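Local atomic coordinates of acetylornithine aminotransferase (Aquifex aeolicus, PDB entry 2EH6), a protein that catalyses the pyridoxal-phosphate-dependent transfer of an amino group between N(2)-acetyl-L-ornithine and 2-oxoglutarate, a step of arginine biosynthesis. Residues F353-P356 and L357-K361; E362-D365 and R366-V370. One frame throughout, in Å; residues are numbered along the deposited sequence.

Overall arrangement
Interactions 1 and 2 follow each other along the C-terminal end of the chain: residues 353-361 run from the end of strand 350-353 through a turn to the start of helix 361-374, whose first turns make interaction 2. Their centres lie about 11 Å apart, and they touch where Ile-359 CG1 packs 3.9 Å from Ile-364 CD1, so the end of the turn and the buried face of the helix share one apolar patch against helix 275-308. Interaction 1 is the nearer to the cofactor. The side chain of Leu-357 is about 14 Å from the bound pyridoxal phosphate and about 10 Å from that of Lys-241, the attachment lysine, not linked to the cofactor here, whereas interaction 2 lies away from the annotated sites.

Interaction 1 (F353-P356 and L357-K361); sequences FLPP and LIIQK
Pro-356 and Ile-359 close a type I beta turn, the bend that takes the chain from strand 350-353 toward helix 361-374. Its single hydrogen bond runs from Ile-359 N to Pro-356 O at 3.1 Å; the N-H points fairly straight at the oxygen (156°) but reaches it from above the carbonyl plane, 55° out of it. Leu-357 and Ile-358, the two central residues, make the bend itself. Proline suits the first position because only its carbonyl is used there and, having no N-H, it leaves no backbone donor to satisfy.

The tight side is the inner one. Ile-359 turns its beta carbon back toward the incoming chain, and this CB lies 3.3 Å from Pro-356 O and 4.2 Å from Pro-355 CB. With CG1 anti to the backbone N (chi1 -162°), CG2 lies just beyond the carbonyl oxygen, 3.5 Å from Pro-356 O. Phe-33, Leu-319 and Val-298 also pack on Ile-359, which explains a bulky apolar residue here. Leu-357 is buried too: its CB still touches Pro-356 C, at 3.7 Å, but the chain turns off toward Arg-220, whose NH1 is hydrogen-bonded to Pro-355 O.

The solvent side belongs to Ile-358, partly exposed at the outer corner. It meets the turn's proline through one branch, CG1 lying 4.0 Å from Pro-356 CB.

Interaction 2 (E362-D365 and R366-V370); sequences EHID and RAISV
The flat guanidinium of Arg-366 stands clear of Glu-362, with NE 6.9 Å from OE1 of that carboxylate, too far for a salt bridge. It is the aliphatic stem that makes the contact, Arg-366 CG lying 3.1 Å from Glu-362 O, and bends at chi2 and chi3 (-85° and -63°) then carry the guanidinium off the helix. The imidazole of His-363 touches Val-20, and its ND1 takes a weak hydrogen bond from Gln-360 N, the N-cap residue. In the carboxylate of Asp-365, OD1 is hydrogen-bonded to Tyr-301 OH of helix 275-308.

These groups decorate the first turns of the C-terminal alpha-helix 361-374, held by successive i to i+4 bonds. Ile-368 N lies 2.9 Å from Ile-364 O, whereas Arg-366 N meets Glu-362 O at a longer 3.3 Å.

On the side facing helix 275-308, Ile-364 and Ile-368 cross obliquely and both pack on Phe-302, branched apolar chains suited to lying against that helix. Ile-364 CG2, anti to its own N, reaches along the helix to Ile-368 CG1 at 4.1 Å. Small Ala-367 fits close against Phe-33 and Leu-341.

Interaction 1 (F353-P356 and L357-K361)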
# COMPACT_ATOMS: atom_id res chain seq x y z
N PHE A 353 17.86 12.24 12.06
CA PHE A 353 18.91 11.51 11.34
C PHE A 353 18.53 10.04 11.26
O PHE A 353 18.29 9.40 12.28
CB PHE A 353 20.25 11.66 12.07
CG PHE A 353 20.59 13.08 12.42
CD1 PHE A 353 20.97 13.99 11.44
CD2 PHE A 353 20.50 13.53 13.74
CE1 PHE A 353 21.25 15.32 11.75
CE2 PHE A 353 20.78 14.85 14.07
CZ PHE A 353 21.16 15.75 13.08
N LEU A 354 18.47 9.51 10.04
CA LEU A 354 18.12 8.12 9.81
C LEU A 354 19.06 7.51 8.77
O LEU A 354 18.63 7.08 7.71
CB LEU A 354 16.68 8.02 9.30
CG LEU A 354 15.57 8.44 10.28
CD1 LEU A 354 14.24 8.54 9.53
CD2 LEU A 354 15.49 7.42 11.41
N PRO A 355 20.36 7.48 9.07
CA PRO A 355 21.31 6.92 8.11
C PRO A 355 21.09 5.42 7.90
O PRO A 355 20.41 4.77 8.70
CB PRO A 355 22.66 7.21 8.75
CG PRO A 355 22.34 7.11 10.22
CD PRO A 355 21.05 7.89 10.31
N PRO A 356 21.64 4.86 6.81
CA PRO A 356 21.48 3.43 6.55
C PRO A 356 22.11 2.70 7.74
O PRO A 356 23.02 3.23 8.37
CB PRO A 356 22.26 3.23 5.26
CG PRO A 356 22.10 4.56 4.57
CD PRO A 356 22.35 5.52 5.70
N LEU A 357 21.64 1.50 8.04
CA LEU A 357 22.17 0.79 9.19
C LEU A 357 23.60 0.28 9.00
O LEU A 357 24.23 -0.18 9.95
CB LEU A 357 21.22 -0.35 9.59
CG LEU A 357 19.78 0.11 9.85
CD1 LEU A 357 18.96 -1.07 10.38
CD2 LEU A 357 19.76 1.26 10.87
N ILE A 358 24.12 0.39 7.77
CA ILE A 358 25.49 -0.04 7.48
C ILE A 358 26.47 1.12 7.68
O ILE A 358 27.67 0.98 7.42
CB ILE A 358 25.64 -0.53 6.03
CG1 ILE A 358 25.23 0.58 5.06
CG2 ILE A 358 24.80 -1.79 5.82
CD1 ILE A 358 25.56 0.29 3.61
N ILE A 359 25.96 2.26 8.12
CA ILE A 359 26.80 3.44 8.33
C ILE A 359 27.97 3.14 9.28
O ILE A 359 27.82 2.37 10.24
CB ILE A 359 25.95 4.61 8.88
CG1 ILE A 359 26.68 5.93 8.68
CG2 ILE A 359 25.62 4.37 10.34
CD1 ILE A 359 26.63 6.45 7.25
N GLN A 360 29.13 3.74 9.02
CA GLN A 360 30.31 3.53 9.85
C GLN A 360 30.80 4.82 10.50
O GLN A 360 30.45 5.91 10.06
CB GLN A 360 31.44 2.92 9.01
CG GLN A 360 31.13 1.51 8.52
CD GLN A 360 32.25 0.94 7.67
OE1 GLN A 360 33.38 0.78 8.13
NE2 GLN A 360 31.93 0.62 6.41
N LYS A 361 31.61 4.68 11.55
CA LYS A 361 32.13 5.84 12.28
C LYS A 361 32.76 6.91 11.40
O LYS A 361 32.54 8.10 11.61
CB LYS A 361 33.13 5.39 13.35
CG LYS A 361 32.47 4.64 14.49
CD LYS A 361 33.45 4.34 15.61
CE LYS A 361 32.75 3.67 16.78
NZ LYS A 361 33.66 3.42 17.92

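Interaction 2 (E362-D365 and R366-V370)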
# COMPACT_ATOMS: atom_id res chain seq x y z
N GLU A 362 33.55 6.49 10.42
CA GLU A 362 34.20 7.42 9.51
C GLU A 362 33.15 8.30 8.83
O GLU A 362 33.36 9.49 8.63
CB GLU A 362 34.99 6.66 8.45
CG GLU A 362 35.69 7.55 7.43
CD GLU A 362 36.24 6.76 6.26
OE1 GLU A 362 35.44 6.22 5.47
OE2 GLU A 362 37.48 6.68 6.13
N HIS A 363 32.02 7.69 8.48
CA HIS A 363 30.91 8.40 7.83
C HIS A 363 30.25 9.35 8.82
O HIS A 363 29.89 10.48 8.47
CB HIS A 363 29.88 7.39 7.32
CG HIS A 363 30.40 6.48 6.25
ND1 HIS A 363 29.89 5.22 6.04
CD2 HIS A 363 31.37 6.66 5.32
CE1 HIS A 363 30.52 4.66 5.02
NE2 HIS A 363 31.42 5.51 4.56
N ILE A 364 30.09 8.89 10.05
CA ILE A 364 29.49 9.71 11.10
C ILE A 364 30.31 10.99 11.26
O ILE A 364 29.76 12.08 11.35
CB ILE A 364 29.45 8.95 12.45
CG1 ILE A 364 28.54 7.72 12.34
CG2 ILE A 364 28.96 9.88 13.55
CD1 ILE A 364 27.10 8.02 11.96
N ASP A 365 31.63 10.84 11.29
CA ASP A 365 32.51 12.00 11.45
C ASP A 365 32.29 13.01 10.34
O ASP A 365 32.26 14.22 10.58
CB ASP A 365 33.98 11.56 11.46
CG ASP A 365 34.33 10.73 12.68
OD1 ASP A 365 33.69 10.93 13.73
OD2 ASP A 365 35.25 9.88 12.58
N ARG A 366 32.14 12.51 9.12
CA ARG A 366 31.90 13.35 7.95
C ARG A 366 30.66 14.20 8.17
O ARG A 366 30.68 15.41 7.97
CB ARG A 366 31.71 12.47 6.72
CG ARG A 366 32.90 11.57 6.40
CD ARG A 366 33.94 12.30 5.59
NE ARG A 366 33.41 12.71 4.30
CZ ARG A 366 34.09 13.42 3.40
NH1 ARG A 366 35.33 13.81 3.65
NH2 ARG A 366 33.52 13.74 2.24
N ALA A 367 29.57 13.55 8.58
CA ALA A 367 28.31 14.25 8.82
C ALA A 367 28.45 15.25 9.97
O ALA A 367 27.94 16.37 9.88
CB ALA A 367 27.21 13.24 9.14
N ILE A 368 29.12 14.85 11.03
CA ILE A 368 29.32 15.73 12.18
C ILE A 368 30.06 17.00 11.77
O ILE A 368 29.70 18.09 12.18
CB ILE A 368 30.10 15.02 13.30
CG1 ILE A 368 29.23 13.91 13.91
CG2 ILE A 368 30.52 16.02 14.37
CD1 ILE A 368 27.93 14.41 14.54
N SER A 369 31.09 16.85 10.94
CA SER A 369 31.87 17.99 10.49
C SER A 369 30.97 19.01 9.79
O SER A 369 31.03 20.21 10.06
CB SER A 369 32.98 17.53 9.54
OG SER A 369 33.84 18.60 9.19
N VAL A 370 30.13 18.52 8.88
CA VAL A 370 29.21 19.39 8.15
C VAL A 370 28.26 20.09 9.11
O VAL A 370 27.99 21.28 8.98
CB VAL A 370 28.38 18.59 7.13
CG1 VAL A 370 27.27 19.46 6.56
CG2 VAL A 370 29.28 18.08 6.02